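Local atomic coordinates of DUF4442 domain-containing protein (Pseudomonas aeruginosa, PDB entry 1SH8), a protein that is of unknown function but, with its hotdog fold and kinship to PaaI-type enzymes, is probably a thioesterase. Residues G66-D74 with A101-E112; F89-V99 with Q128-E139. All blocks are in the same frame, centred on the assembly; numbering follows the deposited sequence.

Interaction 1 of 2, residues G66-D74 with A101-E112; sequences GALFLTSFD and ARLDAERIRQLE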
# COMPACT_ATOMS: atom_id res chain seq x y z
N GLY A 66 -5.49 -4.82 -11.11
CA GLY A 66 -4.72 -4.95 -12.33
C GLY A 66 -4.79 -6.35 -12.92
O GLY A 66 -4.82 -6.52 -14.14
N ALA A 67 -4.82 -7.37 -12.06
CA ALA A 67 -4.89 -8.75 -12.54
C ALA A 67 -6.21 -9.00 -13.28
O ALA A 67 -6.22 -9.61 -14.35
CB ALA A 67 -4.74 -9.74 -11.38
N LEU A 68 -7.32 -8.53 -12.72
CA LEU A 68 -8.63 -8.69 -13.37
C LEU A 68 -8.63 -7.95 -14.71
O LEU A 68 -9.23 -8.40 -15.69
CB LEU A 68 -9.75 -8.16 -12.48
CG LEU A 68 -10.24 -9.12 -11.39
CD1 LEU A 68 -11.10 -8.37 -10.37
CD2 LEU A 68 -11.04 -10.25 -12.04
N PHE A 69 -7.96 -6.80 -14.75
CA PHE A 69 -7.84 -6.03 -15.99
C PHE A 69 -7.13 -6.87 -17.05
O PHE A 69 -7.56 -6.94 -18.20
CB PHE A 69 -7.05 -4.74 -15.72
CG PHE A 69 -6.33 -4.19 -16.92
CD1 PHE A 69 -7.01 -3.47 -17.90
CD2 PHE A 69 -4.97 -4.42 -17.09
CE1 PHE A 69 -6.35 -2.99 -19.02
CE2 PHE A 69 -4.29 -3.94 -18.21
CZ PHE A 69 -4.99 -3.22 -19.18
N LEU A 70 -6.03 -7.50 -16.66
CA LEU A 70 -5.26 -8.34 -17.58
C LEU A 70 -6.04 -9.56 -18.08
O LEU A 70 -5.85 -9.98 -19.23
CB LEU A 70 -3.97 -8.83 -16.91
CG LEU A 70 -2.85 -7.80 -16.72
CD1 LEU A 70 -1.74 -8.40 -15.87
CD2 LEU A 70 -2.31 -7.38 -18.09
N THR A 71 -6.90 -10.12 -17.25
CA THR A 71 -7.65 -11.30 -17.68
C THR A 71 -9.01 -10.99 -18.29
O THR A 71 -9.60 -11.84 -18.95
CB THR A 71 -7.92 -12.27 -16.50
OG1 THR A 71 -8.84 -11.67 -15.58
CG2 THR A 71 -6.62 -12.62 -15.79
N SER A 72 -9.50 -9.77 -18.09
CA SER A 72 -10.84 -9.44 -18.56
C SER A 72 -11.01 -8.39 -19.65
O SER A 72 -12.05 -8.36 -20.32
CB SER A 72 -11.69 -9.03 -17.35
OG SER A 72 -11.49 -9.92 -16.27
N PHE A 73 -10.02 -7.53 -19.83
CA PHE A 73 -10.13 -6.48 -20.83
C PHE A 73 -9.01 -6.49 -21.86
O PHE A 73 -8.01 -7.18 -21.69
CB PHE A 73 -10.16 -5.11 -20.14
CG PHE A 73 -11.27 -4.96 -19.15
CD1 PHE A 73 -12.59 -4.87 -19.58
CD2 PHE A 73 -11.01 -4.92 -17.78
CE1 PHE A 73 -13.64 -4.75 -18.66
CE2 PHE A 73 -12.04 -4.79 -16.86
CZ PHE A 73 -13.36 -4.71 -17.31
N ASP A 74 -9.21 -5.72 -22.93
CA ASP A 74 -8.20 -5.56 -23.99
C ASP A 74 -7.14 -4.74 -23.27
O ASP A 74 -7.31 -3.54 -23.07
CB ASP A 74 -8.80 -4.75 -25.14
CG ASP A 74 -7.81 -4.53 -26.27
OD1 ASP A 74 -6.61 -4.30 -25.98
OD2 ASP A 74 -8.24 -4.58 -27.45
N ALA A 101 -10.68 -12.25 -6.21
CA ALA A 101 -11.55 -11.16 -6.61
C ALA A 101 -12.24 -11.53 -7.91
O ALA A 101 -11.69 -12.30 -8.70
CB ALA A 101 -10.73 -9.88 -6.81
N ARG A 102 -13.43 -10.99 -8.13
CA ARG A 102 -14.15 -11.30 -9.35
C ARG A 102 -14.94 -10.13 -9.91
O ARG A 102 -15.21 -9.14 -9.23
CB ARG A 102 -15.09 -12.49 -9.10
CG ARG A 102 -16.15 -12.26 -8.02
CD ARG A 102 -16.93 -13.55 -7.73
NE ARG A 102 -16.13 -14.56 -7.02
CZ ARG A 102 -16.51 -15.82 -6.82
NH1 ARG A 102 -17.68 -16.25 -7.27
NH2 ARG A 102 -15.71 -16.66 -6.16
N LEU A 103 -15.27 -10.24 -11.20
CA LEU A 103 -16.07 -9.27 -11.94
C LEU A 103 -17.00 -10.13 -12.78
O LEU A 103 -16.53 -10.98 -13.54
CB LEU A 103 -15.20 -8.43 -12.89
CG LEU A 103 -14.41 -7.24 -12.35
CD1 LEU A 103 -13.61 -6.62 -13.50
CD2 LEU A 103 -15.36 -6.23 -11.74
N ASP A 104 -18.31 -9.95 -12.66
CA ASP A 104 -19.22 -10.77 -13.46
C ASP A 104 -19.17 -10.39 -14.94
O ASP A 104 -18.76 -9.27 -15.29
CB ASP A 104 -20.66 -10.68 -12.93
CG ASP A 104 -21.28 -9.33 -13.18
OD1 ASP A 104 -20.87 -8.35 -12.52
OD2 ASP A 104 -22.19 -9.24 -14.04
N ALA A 105 -19.57 -11.32 -15.79
CA ALA A 105 -19.56 -11.12 -17.24
C ALA A 105 -20.26 -9.84 -17.68
O ALA A 105 -19.76 -9.11 -18.55
CB ALA A 105 -20.19 -12.31 -17.93
N GLU A 106 -21.41 -9.57 -17.08
CA GLU A 106 -22.19 -8.39 -17.40
C GLU A 106 -21.44 -7.10 -17.04
O GLU A 106 -21.46 -6.14 -17.81
CB GLU A 106 -23.54 -8.44 -16.67
CG GLU A 106 -24.51 -7.32 -17.04
CD GLU A 106 -25.82 -7.44 -16.28
OE1 GLU A 106 -26.53 -8.46 -16.45
OE2 GLU A 106 -26.15 -6.50 -15.51
N ARG A 107 -20.80 -7.07 -15.87
CA ARG A 107 -20.05 -5.89 -15.45
C ARG A 107 -18.88 -5.64 -16.39
O ARG A 107 -18.55 -4.49 -16.70
CB ARG A 107 -19.53 -6.04 -14.02
CG ARG A 107 -20.47 -5.50 -12.94
CD ARG A 107 -20.79 -4.03 -13.17
NE ARG A 107 -19.85 -3.12 -12.52
CZ ARG A 107 -19.60 -1.88 -12.95
NH1 ARG A 107 -20.22 -1.42 -14.03
NH2 ARG A 107 -18.77 -1.10 -12.28
N ILE A 108 -18.24 -6.71 -16.84
CA ILE A 108 -17.12 -6.58 -17.76
C ILE A 108 -17.61 -5.89 -19.04
O ILE A 108 -16.96 -4.97 -19.54
CB ILE A 108 -16.50 -7.96 -18.10
CG1 ILE A 108 -15.85 -8.55 -16.85
CG2 ILE A 108 -15.47 -7.81 -19.22
CD1 ILE A 108 -15.30 -9.97 -17.03
N ARG A 109 -18.76 -6.32 -19.55
CA ARG A 109 -19.32 -5.72 -20.75
C ARG A 109 -19.66 -4.24 -20.53
O ARG A 109 -19.35 -3.40 -21.37
CB ARG A 109 -20.58 -6.46 -21.20
CG ARG A 109 -20.29 -7.75 -21.95
CD ARG A 109 -21.54 -8.27 -22.65
NE ARG A 109 -22.52 -8.81 -21.71
CZ ARG A 109 -22.42 -9.99 -21.12
NH1 ARG A 109 -21.38 -10.78 -21.37
NH2 ARG A 109 -23.35 -10.39 -20.27
N GLN A 110 -20.28 -3.93 -19.39
CA GLN A 110 -20.63 -2.55 -19.08
C GLN A 110 -19.39 -1.67 -19.03
O GLN A 110 -19.36 -0.58 -19.60
CB GLN A 110 -21.35 -2.47 -17.74
CG GLN A 110 -22.56 -3.39 -17.62
CD GLN A 110 -23.29 -3.22 -16.30
OE1 GLN A 110 -22.66 -3.13 -15.23
NE2 GLN A 110 -24.61 -3.18 -16.35
N LEU A 111 -18.36 -2.15 -18.34
CA LEU A 111 -17.11 -1.40 -18.19
C LEU A 111 -16.40 -1.12 -19.51
O LEU A 111 -16.00 0.02 -19.76
CB LEU A 111 -16.17 -2.15 -17.24
CG LEU A 111 -16.60 -2.14 -15.77
CD1 LEU A 111 -15.84 -3.20 -14.99
CD2 LEU A 111 -16.37 -0.75 -15.18
N GLU A 112 -16.25 -2.13 -20.36
CA GLU A 112 -15.57 -1.92 -21.64
C GLU A 112 -16.36 -0.99 -22.54
O GLU A 112 -15.79 -0.18 -23.27
CB GLU A 112 -15.31 -3.24 -22.34
CG GLU A 112 -16.51 -4.15 -22.45
CD GLU A 112 -16.16 -5.49 -23.07
OE1 GLU A 112 -15.16 -6.10 -22.63
OE2 GLU A 112 -16.89 -5.93 -23.98
O HOH W 1 -13.14 -7.53 -22.59

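Interaction 2 of 2, residues F89-V99 with Q128-E139; sequences FRRPAKGDIRV and QLTDEQGEVVAE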
# COMPACT_ATOMS: atom_id res chain seq x y z
N PHE A 89 -6.76 -3.58 8.90
CA PHE A 89 -5.99 -4.68 9.47
C PHE A 89 -6.78 -5.32 10.61
O PHE A 89 -7.14 -4.66 11.58
CB PHE A 89 -4.64 -4.14 9.96
CG PHE A 89 -3.86 -3.43 8.88
CD1 PHE A 89 -3.16 -4.16 7.91
CD2 PHE A 89 -3.85 -2.04 8.80
CE1 PHE A 89 -2.46 -3.51 6.88
CE2 PHE A 89 -3.16 -1.38 7.77
CZ PHE A 89 -2.46 -2.12 6.81
N ARG A 90 -7.03 -6.62 10.48
CA ARG A 90 -7.81 -7.36 11.47
C ARG A 90 -6.98 -8.16 12.47
O ARG A 90 -7.31 -8.18 13.66
CB ARG A 90 -8.78 -8.31 10.76
CG ARG A 90 -9.68 -7.62 9.74
CD ARG A 90 -10.36 -6.38 10.31
NE ARG A 90 -11.49 -5.99 9.47
CZ ARG A 90 -12.17 -4.86 9.60
NH1 ARG A 90 -11.84 -3.97 10.53
NH2 ARG A 90 -13.21 -4.63 8.81
N ARG A 91 -5.94 -8.82 11.99
CA ARG A 91 -5.08 -9.61 12.87
C ARG A 91 -3.72 -9.87 12.23
O ARG A 91 -3.58 -9.82 11.01
CB ARG A 91 -5.76 -10.93 13.24
CG ARG A 91 -6.35 -11.68 12.07
CD ARG A 91 -7.43 -12.64 12.54
NE ARG A 91 -6.87 -13.80 13.24
CZ ARG A 91 -7.56 -14.56 14.08
NH1 ARG A 91 -8.84 -14.28 14.33
NH2 ARG A 91 -6.98 -15.60 14.66
N PRO A 92 -2.69 -10.12 13.06
CA PRO A 92 -1.35 -10.39 12.51
C PRO A 92 -1.43 -11.44 11.41
O PRO A 92 -2.02 -12.50 11.59
CB PRO A 92 -0.57 -10.88 13.73
CG PRO A 92 -1.20 -10.09 14.85
CD PRO A 92 -2.68 -10.21 14.53
N ALA A 93 -0.83 -11.14 10.26
CA ALA A 93 -0.85 -12.07 9.12
C ALA A 93 0.38 -12.96 9.14
O ALA A 93 1.48 -12.52 8.83
CB ALA A 93 -0.92 -11.28 7.81
N LYS A 94 0.18 -14.22 9.52
CA LYS A 94 1.27 -15.18 9.58
C LYS A 94 1.19 -16.19 8.45
O LYS A 94 0.10 -16.63 8.07
CB LYS A 94 1.26 -15.90 10.94
CG LYS A 94 1.48 -14.96 12.12
CD LYS A 94 1.49 -15.70 13.44
CE LYS A 94 1.64 -14.73 14.61
NZ LYS A 94 2.91 -13.97 14.54
N GLY A 95 2.35 -16.56 7.90
CA GLY A 95 2.38 -17.51 6.82
C GLY A 95 2.00 -16.87 5.50
O GLY A 95 2.04 -15.64 5.37
N ASP A 96 1.64 -17.69 4.53
CA ASP A 96 1.23 -17.19 3.22
C ASP A 96 -0.19 -16.64 3.29
O ASP A 96 -1.06 -17.21 3.95
CB ASP A 96 1.30 -18.31 2.17
CG ASP A 96 2.71 -18.79 1.91
OD1 ASP A 96 3.66 -18.18 2.43
OD2 ASP A 96 2.87 -19.78 1.17
N ILE A 97 -0.41 -15.53 2.60
CA ILE A 97 -1.70 -14.87 2.59
C ILE A 97 -2.26 -14.84 1.17
O ILE A 97 -1.50 -14.66 0.21
CB ILE A 97 -1.56 -13.42 3.13
CG1 ILE A 97 -0.87 -13.44 4.49
CG2 ILE A 97 -2.92 -12.76 3.24
CD1 ILE A 97 -1.60 -14.24 5.57
N ARG A 98 -3.57 -15.02 1.03
CA ARG A 98 -4.20 -15.03 -0.29
C ARG A 98 -5.38 -14.09 -0.39
O ARG A 98 -5.91 -13.61 0.62
CB ARG A 98 -4.70 -16.44 -0.65
CG ARG A 98 -3.64 -17.52 -0.72
CD ARG A 98 -4.21 -18.79 -1.36
NE ARG A 98 -5.30 -19.37 -0.57
CZ ARG A 98 -6.04 -20.41 -0.97
NH1 ARG A 98 -5.82 -20.98 -2.15
NH2 ARG A 98 -7.01 -20.88 -0.18
N VAL A 99 -5.79 -13.85 -1.62
CA VAL A 99 -6.93 -13.00 -1.91
C VAL A 99 -7.52 -13.45 -3.24
O VAL A 99 -6.80 -13.94 -4.12
CB VAL A 99 -6.52 -11.51 -2.04
CG1 VAL A 99 -5.62 -11.31 -3.26
CG2 VAL A 99 -7.77 -10.63 -2.15
N GLN A 128 -11.18 -9.69 0.92
CA GLN A 128 -10.71 -10.21 2.19
C GLN A 128 -9.41 -10.97 1.93
O GLN A 128 -9.31 -11.73 0.96
CB GLN A 128 -11.70 -11.20 2.80
CG GLN A 128 -13.06 -10.63 3.12
CD GLN A 128 -13.89 -11.60 3.93
OE1 GLN A 128 -14.02 -12.77 3.57
NE2 GLN A 128 -14.47 -11.12 5.02
N LEU A 129 -8.42 -10.73 2.77
CA LEU A 129 -7.14 -11.43 2.66
C LEU A 129 -7.19 -12.48 3.76
O LEU A 129 -7.54 -12.17 4.90
CB LEU A 129 -5.97 -10.47 2.88
CG LEU A 129 -5.51 -9.65 1.67
CD1 LEU A 129 -6.68 -8.90 1.04
CD2 LEU A 129 -4.41 -8.69 2.12
N THR A 130 -6.84 -13.72 3.43
CA THR A 130 -6.91 -14.79 4.41
C THR A 130 -5.61 -15.55 4.57
O THR A 130 -4.80 -15.62 3.64
CB THR A 130 -8.02 -15.80 4.02
OG1 THR A 130 -7.71 -16.38 2.74
CG2 THR A 130 -9.37 -15.11 3.93
N ASP A 131 -5.40 -16.13 5.75
CA ASP A 131 -4.20 -16.92 5.97
C ASP A 131 -4.50 -18.39 5.67
O ASP A 131 -5.60 -18.73 5.23
CB ASP A 131 -3.66 -16.74 7.40
CG ASP A 131 -4.61 -17.25 8.47
OD1 ASP A 131 -5.49 -18.08 8.17
OD2 ASP A 131 -4.45 -16.81 9.63
N GLU A 132 -3.51 -19.26 5.89
CA GLU A 132 -3.66 -20.68 5.59
C GLU A 132 -4.80 -21.41 6.30
O GLU A 132 -5.19 -22.51 5.88
CB GLU A 132 -2.32 -21.39 5.85
CG GLU A 132 -1.25 -21.01 4.82
CD GLU A 132 0.14 -21.48 5.21
OE1 GLU A 132 0.27 -22.65 5.64
OE2 GLU A 132 1.10 -20.69 5.06
N GLN A 133 -5.33 -20.80 7.36
CA GLN A 133 -6.43 -21.37 8.13
C GLN A 133 -7.75 -20.72 7.73
O GLN A 133 -8.79 -21.00 8.33
CB GLN A 133 -6.19 -21.15 9.62
CG GLN A 133 -4.95 -21.83 10.15
CD GLN A 133 -5.09 -23.33 10.13
OE1 GLN A 133 -5.95 -23.89 10.80
NE2 GLN A 133 -4.24 -23.99 9.35
N GLY A 134 -7.71 -19.84 6.74
CA GLY A 134 -8.92 -19.17 6.30
C GLY A 134 -9.32 -17.99 7.17
O GLY A 134 -10.42 -17.44 7.00
N GLU A 135 -8.46 -17.60 8.12
CA GLU A 135 -8.76 -16.45 8.98
C GLU A 135 -8.57 -15.17 8.17
O GLU A 135 -7.62 -15.04 7.40
CB GLU A 135 -7.82 -16.39 10.19
CG GLU A 135 -8.06 -17.43 11.27
CD GLU A 135 -9.48 -17.40 11.82
OE1 GLU A 135 -9.96 -16.31 12.21
OE2 GLU A 135 -10.10 -18.47 11.88
N VAL A 136 -9.49 -14.22 8.34
CA VAL A 136 -9.41 -12.95 7.64
C VAL A 136 -8.42 -12.05 8.37
O VAL A 136 -8.68 -11.60 9.49
CB VAL A 136 -10.80 -12.28 7.58
CG1 VAL A 136 -10.70 -10.91 6.94
CG2 VAL A 136 -11.75 -13.17 6.79
N VAL A 137 -7.28 -11.78 7.75
CA VAL A 137 -6.26 -10.96 8.38
C VAL A 137 -6.37 -9.47 8.05
O VAL A 137 -5.88 -8.63 8.80
CB VAL A 137 -4.84 -11.46 8.01
CG1 VAL A 137 -4.67 -12.92 8.44
CG2 VAL A 137 -4.59 -11.31 6.50
N ALA A 138 -7.01 -9.17 6.93
CA ALA A 138 -7.19 -7.79 6.49
C ALA A 138 -8.32 -7.74 5.47
O ALA A 138 -8.62 -8.74 4.82
CB ALA A 138 -5.90 -7.25 5.87
N GLU A 139 -8.94 -6.57 5.35
CA GLU A 139 -10.03 -6.38 4.40
C GLU A 139 -9.84 -5.04 3.71
O GLU A 139 -9.52 -4.04 4.35
CB GLU A 139 -11.38 -6.43 5.14
CG GLU A 139 -11.65 -7.79 5.77
CD GLU A 139 -12.99 -7.86 6.48
OE1 GLU A 139 -13.12 -7.29 7.58
OE2 GLU A 139 -13.92 -8.49 5.92
O HOH W 2 -4.72 -15.30 11.74
O HOH W 3 -2.39 -15.20 10.44
O HOH W 4 -0.98 -18.42 6.44
O HOH W 5 -5.88 -18.46 2.16

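Interaction 1 of 2, residues G66-D74 with A101-E112
The ring of Phe-73 meets residues 101-112 mainly with its rim: Ile-108 O lies at the edge, in the ring plane, 3.4 Å from CE1, and Leu-111 CD1 also comes in near that plane, 3.7 Å from CZ. CE1 touches Ile-108 CG2 as well, at 3.6 Å. One face carries Ser-72 CB of its own segment, displaced toward the rim, while Leu-103 CD1 approaches CE2 obliquely. In this hotdog-fold protein the contact joins the C-terminal end of helix 64-72, its first non-helical residue being Phe-73, to the end of strand 97-102 and the helix that follows it. The carbonyl of Ile-108 also accepts the helical bond from Glu-112 N, so the ring edge meets an oxygen already in use. Phe-73 CG stands beside its backbone N (chi1 -58°), and from there the ring reaches across to the helix although its CB does not point at it. One turn before Ser-72, Leu-68 puts CD1 against Ala-101 CB at 3.9 Å and against Leu-103 CG at 4.0 Å; Leu-125 and Val-36 add further apolar contacts to Leu-68. Ser-72 packs with CB on Ile-108 CD1, while OG turns back to Leu-68 O, 2.8 Å away, and also bonds to Gly-34 N. Asp-104 is the N-cap of helix 105-118, OD2 accepting from Arg-107 N from above the carboxylate plane. Water 1 makes a polar connection between the segments, donating to Ser-72 O at 2.7 Å and to Glu-112 OE1 at 2.5 Å.

Interaction 2 of 2, residues F89-V99 with Q128-E139
Val-137 fills the tight part of this contact, its CG2 lying 3.9 Å from both Ala-93 CB and Ile-97 CG2. Ile-97 CG2 also rests on Leu-129 CB, the two side chains crossing at about a right angle, whereas Val-99 and Leu-129 run side by side and point the same way. Leu-57, Leu-60 and Ala-61 of helix 54-62 touch this apolar group as well. The backbone pairs in two places: Arg-98 and Thr-130 form an antiparallel hydrogen-bonded pair, Arg-98 N bonding to Thr-130 O and Thr-130 N to Arg-98 O, and Phe-89 faces Ala-138 in a non-hydrogen-bonded pair. Between them the register slips by one residue, and Val-137 O accepts from both Arg-90 N and Arg-91 N, on the same face of its carbonyl plane. The Arg-98/Thr-130 pair is a single bridge joining edge strands of two antiparallel sheet portions, consistent with the strongly curved sheet of a hotdog fold; Phe-89 also bonds by its backbone to the second subunit and packs on that subunit's Val-82. In the type I turn 131-134, Asp-131 OD1 accepts from Gln-133 N, an Asx turn, and also from Glu-135 N, the two donors on opposite faces of the carboxylate plane. The solvent side is looser and charged. Bent at chi2 (-50°), Arg-90 grips Glu-139 OE1 side-on with NE at 2.8 Å and NH2 at 2.9 Å, the oxygen lying in the guanidinium plane. Arg-91 differs: Glu-135 OE1 sits over one guanidinium face, 3.1 Å from NH1, a purely electrostatic pairing. Waters 2 and 3 link Asp-131 OD2 to Arg-91 NE, Pro-92 O and Lys-94 N, and Glu-132 OE2 receives Asp-96 N at 3.1 Å.

Interactions 1 and 2 lie on opposite sides of the centre of the chain, with their own centres about 25 Å apart, and their segments do not touch except as neighbours in sequence. What they share is strand 97-102: near its start a single bridge, Arg-98 with Thr-130, joins it to strand 120-130 in interaction 2, and its last residues meet helix 64-72 in interaction 1. Helix 105-118 then leads into strand 120-130. The segments alternate along the chain, in the order 66-74, 89-99, 101-112, 128-139. Interaction 2 reaches the second subunit through Phe-89, whereas no other chain of the assembly touches interaction 1. With the function only inferred, neither contact can be placed relative to an active site.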